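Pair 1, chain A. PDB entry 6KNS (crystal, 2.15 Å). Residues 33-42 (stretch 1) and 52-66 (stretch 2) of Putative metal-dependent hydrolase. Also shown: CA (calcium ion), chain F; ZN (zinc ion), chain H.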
# COMPACT_ATOMS: atom_id res chain seq x y z
N GLY A 33 -26.12 -2.62 7.23
CA GLY A 33 -26.64 -3.97 7.07
C GLY A 33 -25.54 -4.79 6.44
O GLY A 33 -24.42 -4.74 6.91
N ASP A 34 -25.83 -5.49 5.34
CA ASP A 34 -24.80 -6.28 4.60
C ASP A 34 -23.95 -5.48 3.60
O ASP A 34 -23.02 -6.03 3.01
CB ASP A 34 -25.43 -7.45 3.84
CG ASP A 34 -25.82 -8.59 4.75
OD1 ASP A 34 -25.21 -8.71 5.84
OD2 ASP A 34 -26.74 -9.37 4.36
N TYR A 35 -24.27 -4.20 3.41
CA TYR A 35 -23.53 -3.36 2.48
C TYR A 35 -22.28 -2.77 3.10
O TYR A 35 -22.33 -2.29 4.25
CB TYR A 35 -24.42 -2.23 1.96
CG TYR A 35 -23.92 -1.61 0.68
CD1 TYR A 35 -23.22 -0.42 0.71
CD2 TYR A 35 -24.16 -2.23 -0.57
CE1 TYR A 35 -22.76 0.16 -0.44
CE2 TYR A 35 -23.69 -1.64 -1.75
CZ TYR A 35 -22.98 -0.44 -1.66
OH TYR A 35 -22.50 0.18 -2.75
N SER A 36 -21.18 -2.82 2.32
CA SER A 36 -19.88 -2.32 2.69
C SER A 36 -19.31 -1.43 1.60
O SER A 36 -19.11 -1.90 0.48
CB SER A 36 -18.90 -3.48 2.88
OG SER A 36 -19.20 -4.17 4.09
N LEU A 37 -19.00 -0.18 1.98
CA LEU A 37 -18.40 0.81 1.08
C LEU A 37 -17.06 1.29 1.62
O LEU A 37 -16.99 1.72 2.75
CB LEU A 37 -19.33 2.03 0.95
CG LEU A 37 -18.88 3.25 0.14
CD1 LEU A 37 -18.70 2.84 -1.32
CD2 LEU A 37 -19.87 4.46 0.32
N LEU A 38 -16.03 1.23 0.80
CA LEU A 38 -14.73 1.72 1.18
C LEU A 38 -14.56 3.09 0.54
O LEU A 38 -14.68 3.22 -0.67
CB LEU A 38 -13.60 0.77 0.73
CG LEU A 38 -12.18 1.28 1.03
CD1 LEU A 38 -11.84 1.32 2.50
CD2 LEU A 38 -11.08 0.53 0.26
N VAL A 39 -14.31 4.09 1.36
CA VAL A 39 -14.09 5.44 0.92
C VAL A 39 -12.58 5.70 1.03
O VAL A 39 -12.02 5.76 2.13
CB VAL A 39 -14.89 6.44 1.77
CG1 VAL A 39 -14.53 7.89 1.41
CG2 VAL A 39 -16.40 6.19 1.60
N ASP A 40 -11.95 5.83 -0.14
CA ASP A 40 -10.50 5.93 -0.31
C ASP A 40 -9.80 4.65 0.05
O ASP A 40 -10.31 3.84 0.85
CB ASP A 40 -9.89 7.19 0.37
CG ASP A 40 -10.26 8.48 -0.37
OD1 ASP A 40 -10.78 8.39 -1.50
OD2 ASP A 40 -10.08 9.59 0.15
N CYS A 41 -8.61 4.47 -0.54
CA CYS A 41 -7.94 3.18 -0.52
C CYS A 41 -6.41 3.39 -0.59
O CYS A 41 -5.73 2.97 -1.53
CB CYS A 41 -8.45 2.35 -1.72
SG CYS A 41 -7.95 0.62 -1.68
N GLY A 42 -5.88 4.02 0.43
CA GLY A 42 -4.49 4.44 0.47
C GLY A 42 -3.53 3.37 0.95
O GLY A 42 -3.83 2.17 0.87
N TYR A 52 -11.31 -6.38 9.16
CA TYR A 52 -12.72 -6.09 9.41
C TYR A 52 -13.63 -6.76 8.38
O TYR A 52 -14.70 -7.21 8.71
CB TYR A 52 -12.96 -4.59 9.44
CG TYR A 52 -12.10 -3.87 10.44
CD1 TYR A 52 -12.53 -3.67 11.76
CD2 TYR A 52 -10.86 -3.37 10.09
CE1 TYR A 52 -11.72 -3.00 12.70
CE2 TYR A 52 -10.04 -2.70 11.02
CZ TYR A 52 -10.48 -2.52 12.32
OH TYR A 52 -9.68 -1.85 13.23
N VAL A 53 -13.22 -6.82 7.12
CA VAL A 53 -14.10 -7.27 6.04
C VAL A 53 -13.27 -7.88 4.92
O VAL A 53 -12.27 -7.29 4.49
CB VAL A 53 -15.02 -6.12 5.52
CG1 VAL A 53 -14.19 -4.94 5.21
CG2 VAL A 53 -15.82 -6.54 4.26
N PRO A 54 -13.63 -9.11 4.49
CA PRO A 54 -12.86 -9.75 3.43
C PRO A 54 -13.20 -9.12 2.11
O PRO A 54 -14.32 -8.56 1.95
CB PRO A 54 -13.27 -11.22 3.50
CG PRO A 54 -14.64 -11.21 4.14
CD PRO A 54 -14.73 -9.95 4.98
N ALA A 55 -12.24 -9.17 1.19
CA ALA A 55 -12.37 -8.55 -0.13
C ALA A 55 -13.67 -8.88 -0.84
O ALA A 55 -14.33 -7.99 -1.39
CB ALA A 55 -11.20 -8.95 -0.99
N GLU A 56 -14.05 -10.15 -0.82
CA GLU A 56 -15.28 -10.61 -1.52
C GLU A 56 -16.61 -10.05 -0.92
O GLU A 56 -17.64 -10.05 -1.58
CB GLU A 56 -15.31 -12.13 -1.54
CG GLU A 56 -15.58 -12.79 -0.13
CD GLU A 56 -14.31 -13.34 0.58
OE1 GLU A 56 -13.17 -12.84 0.31
OE2 GLU A 56 -14.50 -14.27 1.43
N LYS A 57 -16.58 -9.57 0.32
CA LYS A 57 -17.76 -8.97 0.93
C LYS A 57 -17.78 -7.45 0.76
O LYS A 57 -18.70 -6.80 1.18
CB LYS A 57 -17.85 -9.39 2.39
CG LYS A 57 -18.45 -10.79 2.56
CD LYS A 57 -18.40 -11.25 4.03
CE LYS A 57 -18.77 -12.76 4.22
NZ LYS A 57 -18.09 -13.38 5.41
N LEU A 58 -16.79 -6.89 0.08
CA LEU A 58 -16.75 -5.46 -0.16
C LEU A 58 -17.64 -5.15 -1.37
O LEU A 58 -17.46 -5.74 -2.43
CB LEU A 58 -15.29 -5.07 -0.38
CG LEU A 58 -14.89 -3.60 -0.39
CD1 LEU A 58 -15.07 -2.98 1.04
CD2 LEU A 58 -13.45 -3.54 -0.88
N ASP A 59 -18.62 -4.27 -1.22
CA ASP A 59 -19.58 -4.00 -2.28
C ASP A 59 -19.17 -2.88 -3.23
O ASP A 59 -19.55 -2.88 -4.39
CB ASP A 59 -20.95 -3.64 -1.70
CG ASP A 59 -21.54 -4.77 -0.85
OD1 ASP A 59 -22.25 -5.65 -1.39
OD2 ASP A 59 -21.25 -4.80 0.35
N ALA A 60 -18.44 -1.89 -2.73
CA ALA A 60 -18.04 -0.79 -3.60
C ALA A 60 -16.94 0.00 -2.96
O ALA A 60 -16.75 -0.06 -1.76
CB ALA A 60 -19.25 0.12 -3.92
N VAL A 61 -16.19 0.70 -3.80
CA VAL A 61 -15.16 1.62 -3.39
C VAL A 61 -15.49 2.97 -4.03
O VAL A 61 -16.01 3.00 -5.13
CB VAL A 61 -13.79 1.16 -3.87
CG1 VAL A 61 -12.69 2.18 -3.49
CG2 VAL A 61 -13.45 -0.24 -3.30
N ILE A 62 -15.18 4.06 -3.34
CA ILE A 62 -15.25 5.40 -3.93
C ILE A 62 -14.01 6.18 -3.51
O ILE A 62 -13.57 6.08 -2.35
CB ILE A 62 -16.56 6.17 -3.55
CG1 ILE A 62 -16.59 7.54 -4.21
CG2 ILE A 62 -16.67 6.39 -2.05
CD1 ILE A 62 -18.04 8.11 -4.26
N LEU A 63 -13.47 6.92 -4.47
CA LEU A 63 -12.21 7.62 -4.38
C LEU A 63 -12.39 9.14 -4.49
O LEU A 63 -12.97 9.62 -5.45
CB LEU A 63 -11.31 7.17 -5.52
CG LEU A 63 -11.01 5.68 -5.53
CD1 LEU A 63 -10.10 5.37 -6.74
CD2 LEU A 63 -10.35 5.21 -4.19
N SER A 64 -11.94 9.89 -3.48
CA SER A 64 -12.11 11.34 -3.47
C SER A 64 -11.20 11.99 -4.54
O SER A 64 -11.59 12.99 -5.16
CB SER A 64 -11.73 11.93 -2.12
OG SER A 64 -10.40 11.55 -1.77
N HIS A 65 -10.01 11.44 -4.71
CA HIS A 65 -9.03 11.96 -5.65
C HIS A 65 -7.89 10.97 -5.83
O HIS A 65 -7.84 9.94 -5.15
CB HIS A 65 -8.53 13.34 -5.24
CG HIS A 65 -7.65 13.39 -4.01
ND1 HIS A 65 -8.09 13.02 -2.75
CD2 HIS A 65 -6.40 13.89 -3.85
CE1 HIS A 65 -7.12 13.28 -1.88
NE2 HIS A 65 -6.09 13.80 -2.52
N TYR A 66 -6.98 11.27 -6.76
CA TYR A 66 -6.01 10.29 -7.17
C TYR A 66 -4.58 10.50 -6.68
O TYR A 66 -3.63 9.93 -7.23
CB TYR A 66 -6.02 10.20 -8.70
CG TYR A 66 -7.39 9.78 -9.29
CD1 TYR A 66 -7.83 8.48 -9.18
CD2 TYR A 66 -8.19 10.67 -9.95
CE1 TYR A 66 -9.02 8.07 -9.71
CE2 TYR A 66 -9.43 10.26 -10.52
CZ TYR A 66 -9.84 8.96 -10.36
OH TYR A 66 -11.00 8.45 -10.89
CA CA F . -21.40 -7.27 1.13
ZN ZN H . -4.36 14.98 -1.65
O HOH W 1 -20.32 -6.25 3.18

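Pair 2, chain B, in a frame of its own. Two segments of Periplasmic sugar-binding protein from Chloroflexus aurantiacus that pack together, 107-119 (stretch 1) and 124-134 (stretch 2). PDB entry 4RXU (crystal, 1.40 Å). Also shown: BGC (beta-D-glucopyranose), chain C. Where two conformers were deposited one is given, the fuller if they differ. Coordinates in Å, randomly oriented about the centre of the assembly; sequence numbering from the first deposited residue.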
# COMPACT_ATOMS: atom_id res chain seq x y z
N ALA B 107 20.00 4.46 -14.33
CA ALA B 107 20.50 3.15 -13.93
C ALA B 107 20.69 2.28 -15.16
O ALA B 107 21.77 1.69 -15.37
CB ALA B 107 19.53 2.49 -12.96
N ARG B 108 19.65 2.18 -15.99
CA ARG B 108 19.76 1.35 -17.21
C ARG B 108 20.93 1.80 -18.08
O ARG B 108 21.65 0.97 -18.67
CB ARG B 108 18.49 1.34 -18.06
CG ARG B 108 18.63 0.52 -19.35
CD ARG B 108 17.39 0.59 -20.22
NE ARG B 108 17.04 1.97 -20.47
CZ ARG B 108 16.02 2.38 -21.21
NH1 ARG B 108 15.23 1.50 -21.81
NH2 ARG B 108 15.79 3.67 -21.33
N ALA B 109 21.13 3.11 -18.17
CA ALA B 109 22.17 3.65 -19.03
C ALA B 109 23.58 3.29 -18.58
O ALA B 109 24.52 3.32 -19.38
CB ALA B 109 22.00 5.15 -19.14
N ALA B 110 23.71 2.96 -17.30
CA ALA B 110 24.97 2.54 -16.72
C ALA B 110 25.08 1.02 -16.60
O ALA B 110 26.01 0.53 -15.99
CB ALA B 110 25.17 3.21 -15.36
N GLY B 111 24.15 0.29 -17.23
CA GLY B 111 24.19 -1.15 -17.21
C GLY B 111 23.70 -1.77 -15.92
O GLY B 111 24.05 -2.90 -15.60
N VAL B 112 22.85 -1.02 -15.22
CA VAL B 112 22.31 -1.48 -13.96
C VAL B 112 20.88 -1.97 -14.18
O VAL B 112 20.06 -1.26 -14.78
CB VAL B 112 22.30 -0.36 -12.91
CG1 VAL B 112 21.69 -0.86 -11.59
CG2 VAL B 112 23.71 0.18 -12.71
N LYS B 113 20.60 -3.17 -13.67
CA LYS B 113 19.26 -3.74 -13.72
C LYS B 113 18.39 -3.03 -12.69
O LYS B 113 18.83 -2.68 -11.60
CB LYS B 113 19.27 -5.25 -13.45
CG LYS B 113 20.13 -6.03 -14.41
CD LYS B 113 19.49 -6.15 -15.75
CE LYS B 113 20.35 -7.03 -16.64
NZ LYS B 113 20.02 -6.70 -18.03
N VAL B 114 17.14 -2.85 -13.07
CA VAL B 114 16.19 -2.07 -12.27
C VAL B 114 15.02 -2.96 -11.83
O VAL B 114 14.20 -3.43 -12.65
CB VAL B 114 15.64 -0.87 -13.06
CG1 VAL B 114 14.61 -0.11 -12.22
CG2 VAL B 114 16.76 0.07 -13.43
N ILE B 115 14.97 -3.20 -10.52
CA ILE B 115 13.88 -3.93 -9.89
C ILE B 115 13.05 -2.88 -9.14
O ILE B 115 13.45 -2.37 -8.09
CB ILE B 115 14.38 -4.98 -8.90
CG1 ILE B 115 15.32 -5.98 -9.60
CG2 ILE B 115 13.20 -5.68 -8.23
CD1 ILE B 115 15.90 -7.04 -8.68
N SER B 116 11.89 -2.56 -9.68
CA SER B 116 10.97 -1.68 -8.99
C SER B 116 10.37 -2.52 -7.83
O SER B 116 10.05 -3.69 -8.02
CB SER B 116 9.90 -1.21 -9.97
OG SER B 116 9.20 -0.06 -9.55
N TYR B 117 10.29 -1.92 -6.65
CA TYR B 117 10.02 -2.63 -5.42
C TYR B 117 8.80 -2.03 -4.74
O TYR B 117 8.79 -0.85 -4.41
CB TYR B 117 11.22 -2.52 -4.50
CG TYR B 117 11.03 -3.26 -3.18
CD1 TYR B 117 11.16 -4.63 -3.10
CD2 TYR B 117 10.71 -2.57 -2.03
CE1 TYR B 117 10.96 -5.29 -1.90
CE2 TYR B 117 10.54 -3.22 -0.83
CZ TYR B 117 10.65 -4.58 -0.78
OH TYR B 117 10.45 -5.21 0.43
N ASP B 118 7.78 -2.87 -4.59
CA ASP B 118 6.49 -2.55 -3.98
C ASP B 118 5.65 -1.63 -4.85
O ASP B 118 4.50 -1.94 -5.14
CB ASP B 118 6.58 -1.98 -2.57
CG ASP B 118 5.23 -1.97 -1.91
OD1 ASP B 118 4.85 -3.03 -1.38
OD2 ASP B 118 4.53 -0.92 -2.00
N ARG B 119 6.20 -0.47 -5.19
CA ARG B 119 5.56 0.53 -6.05
C ARG B 119 6.23 0.52 -7.39
O ARG B 119 7.44 0.24 -7.49
CB ARG B 119 5.71 1.93 -5.47
CG ARG B 119 5.07 2.13 -4.13
CD ARG B 119 5.41 3.50 -3.59
NE ARG B 119 4.71 3.78 -2.36
CZ ARG B 119 4.93 4.84 -1.61
NH1 ARG B 119 5.87 5.71 -1.94
NH2 ARG B 119 4.21 5.01 -0.51
N THR B 124 8.34 4.67 -18.43
CA THR B 124 9.63 4.31 -19.00
C THR B 124 9.74 2.83 -19.22
O THR B 124 9.14 2.02 -18.51
CB THR B 124 10.85 4.75 -18.15
OG1 THR B 124 12.06 4.31 -18.79
CG2 THR B 124 10.82 4.19 -16.74
N ASP B 125 10.55 2.46 -20.20
CA ASP B 125 10.79 1.02 -20.36
C ASP B 125 12.04 0.54 -19.59
O ASP B 125 12.36 -0.64 -19.64
CB ASP B 125 10.74 0.56 -21.82
CG ASP B 125 11.73 1.26 -22.67
OD1 ASP B 125 12.51 2.08 -22.15
OD2 ASP B 125 11.73 0.99 -23.89
N ALA B 126 12.66 1.45 -18.83
CA ALA B 126 13.82 1.17 -18.00
C ALA B 126 13.46 0.51 -16.68
O ALA B 126 14.09 0.80 -15.68
CB ALA B 126 14.62 2.45 -17.74
N VAL B 127 12.47 -0.37 -16.67
CA VAL B 127 12.19 -1.17 -15.49
C VAL B 127 12.28 -2.64 -15.90
O VAL B 127 11.55 -3.04 -16.82
CB VAL B 127 10.80 -0.86 -14.89
CG1 VAL B 127 10.64 -1.65 -13.62
CG2 VAL B 127 10.62 0.64 -14.65
N ASP B 128 13.16 -3.41 -15.27
CA ASP B 128 13.36 -4.82 -15.67
C ASP B 128 12.35 -5.76 -15.01
O ASP B 128 11.82 -6.65 -15.65
CB ASP B 128 14.79 -5.24 -15.41
CG ASP B 128 15.75 -4.43 -16.23
OD1 ASP B 128 15.70 -4.56 -17.47
OD2 ASP B 128 16.47 -3.61 -15.66
N TYR B 129 12.12 -5.55 -13.71
CA TYR B 129 11.21 -6.41 -12.91
C TYR B 129 10.47 -5.55 -11.92
O TYR B 129 10.95 -4.47 -11.53
CB TYR B 129 11.97 -7.54 -12.16
CG TYR B 129 12.69 -8.41 -13.13
CD1 TYR B 129 12.03 -9.45 -13.77
CD2 TYR B 129 14.00 -8.11 -13.51
CE1 TYR B 129 12.66 -10.21 -14.74
CE2 TYR B 129 14.64 -8.86 -14.48
CZ TYR B 129 13.96 -9.91 -15.09
OH TYR B 129 14.54 -10.70 -16.05
N TYR B 130 9.35 -6.08 -11.48
CA TYR B 130 8.54 -5.46 -10.44
C TYR B 130 8.19 -6.50 -9.36
O TYR B 130 7.42 -7.43 -9.60
CB TYR B 130 7.26 -4.90 -11.05
CG TYR B 130 6.33 -4.17 -10.10
CD1 TYR B 130 6.80 -3.46 -9.00
CD2 TYR B 130 4.97 -4.18 -10.33
CE1 TYR B 130 5.92 -2.79 -8.17
CE2 TYR B 130 4.08 -3.50 -9.53
CZ TYR B 130 4.54 -2.79 -8.45
OH TYR B 130 3.63 -2.11 -7.68
N VAL B 131 8.77 -6.33 -8.19
CA VAL B 131 8.49 -7.16 -7.03
C VAL B 131 7.39 -6.45 -6.25
O VAL B 131 7.54 -5.32 -5.81
CB VAL B 131 9.74 -7.32 -6.14
CG1 VAL B 131 9.40 -8.00 -4.83
CG2 VAL B 131 10.82 -8.09 -6.89
N THR B 132 6.26 -7.13 -6.12
CA THR B 132 5.04 -6.50 -5.62
C THR B 132 4.12 -7.48 -4.89
O THR B 132 4.15 -8.69 -5.14
CB THR B 132 4.27 -5.84 -6.80
OG1 THR B 132 3.15 -5.08 -6.33
CG2 THR B 132 3.74 -6.88 -7.82
N PHE B 133 3.30 -6.92 -4.02
CA PHE B 133 2.11 -7.62 -3.57
C PHE B 133 0.99 -7.45 -4.59
O PHE B 133 1.03 -6.59 -5.47
CB PHE B 133 1.63 -7.09 -2.23
CG PHE B 133 2.62 -7.29 -1.11
CD1 PHE B 133 2.90 -8.55 -0.62
CD2 PHE B 133 3.28 -6.19 -0.55
CE1 PHE B 133 3.80 -8.71 0.41
CE2 PHE B 133 4.17 -6.36 0.48
CZ PHE B 133 4.42 -7.62 0.96
N ASP B 134 -0.03 -8.28 -4.48
CA ASP B 134 -1.20 -8.16 -5.37
C ASP B 134 -2.08 -6.99 -4.90
O ASP B 134 -2.99 -7.16 -4.09
CB ASP B 134 -2.00 -9.46 -5.34
CG ASP B 134 -3.13 -9.51 -6.35
OD1 ASP B 134 -3.58 -8.46 -6.86
OD2 ASP B 134 -3.61 -10.64 -6.64
C2 BGC C . 2.41 0.45 0.18
C3 BGC C . 1.57 0.32 1.43
C4 BGC C . 1.82 1.52 2.33
C5 BGC C . 1.64 2.83 1.57
C6 BGC C . 2.04 4.05 2.37
C1 BGC C . 1.95 1.75 -0.45
O1 BGC C . 2.45 1.93 -1.74
O2 BGC C . 2.17 -0.67 -0.68
O3 BGC C . 1.93 -0.90 2.08
O4 BGC C . 0.83 1.52 3.38
O5 BGC C . 2.41 2.82 0.38
O6 BGC C . 3.33 3.91 2.96
O HOH W 2 14.11 1.86 -24.88
O HOH W 3 18.44 -2.00 -16.87
O HOH W 4 18.12 -4.46 -18.67
O HOH W 5 3.37 -4.12 -3.43

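The sharpest difference lies at a matched pair of aspartates that follow Val A39 and Tyr B117, Asp A40 and Asp B118. In pair 1 the carboxylate turns back to the neighbouring stretch: Asp A40 OD1 accepts a hydrogen bond from Ser A64 N at 2.7 Å, and Asp A40 OD2 one from Ser A64 OG at 2.8 Å. In pair 2 it serves the ligand, Asp B118 OD2 accepting a hydrogen bond from glucose O2 at 2.7 Å, as befits a sugar-binding protein. Tyr B130 adds a side-chain tie to the second stretch here, its OH donating to Asp B118 O at 2.7 Å. Val A61, the match of Tyr B130, has no such hydroxyl and packs its CG2 against Leu A38 CB at 4.2 Å.

Beneath these differences lies one backbone arrangement: two adjacent parallel strands, their axes 26° apart in pair 1 and 24° in pair 2, superposing with an RMSD of 0.7 Å. The ladder alternates in the same way. Leu A38 N donates to Ala A60 O at 3.0 Å and Ile A62 N to Leu A38 O at 2.8 Å; correspondingly, Ser B116 N donates to Tyr B129 O at 2.8 Å and Val B131 N to Ser B116 O at 2.9 Å.

The most faithful match is Asp A59 with Asp B128. Each carboxylate reaches a backbone amide across the gap, with Ser A36 N to Asp A59 OD2 and Val B114 N to Asp B128 OD2 both 2.8 Å. Aspartate suits the place because its short side chain delivers an acceptor to the neighbouring strand. The remaining demands differ: Asp A59 OD2 also binds calcium at 2.6 Å, whereas Asp B128 OD2 accepts a hydrogen bond from a water at 2.8 Å. Beside them, Tyr A35 lays a ring face over Asp A59 CB, 3.8 Å from the ring centroid; its match, Lys B113, reaches Asp B128 through another water, which accepts from Lys B113 NZ at 3.0 Å and donates to Asp B128 OD1 at 2.7 Å.

On the face carrying Leu A37 and Val A39, branched side chains mesh, Val A39 CG2 meeting Ile A62 CG2 at 3.7 Å. In pair 2, Ile B115 CG2 meets Val B131 CG2 at 3.6 Å, and the larger Tyr B117 brings CD1 within 4.2 Å of Val B131 CG1. On the other face, Leu A38 CB packs against Leu A58 CD1 at 4.0 Å. The smaller Ser B116 retains a comparable contact, its CB 3.8 Å from Val B127 CG1, while its OG donates to Arg B119 O at 2.7 Å.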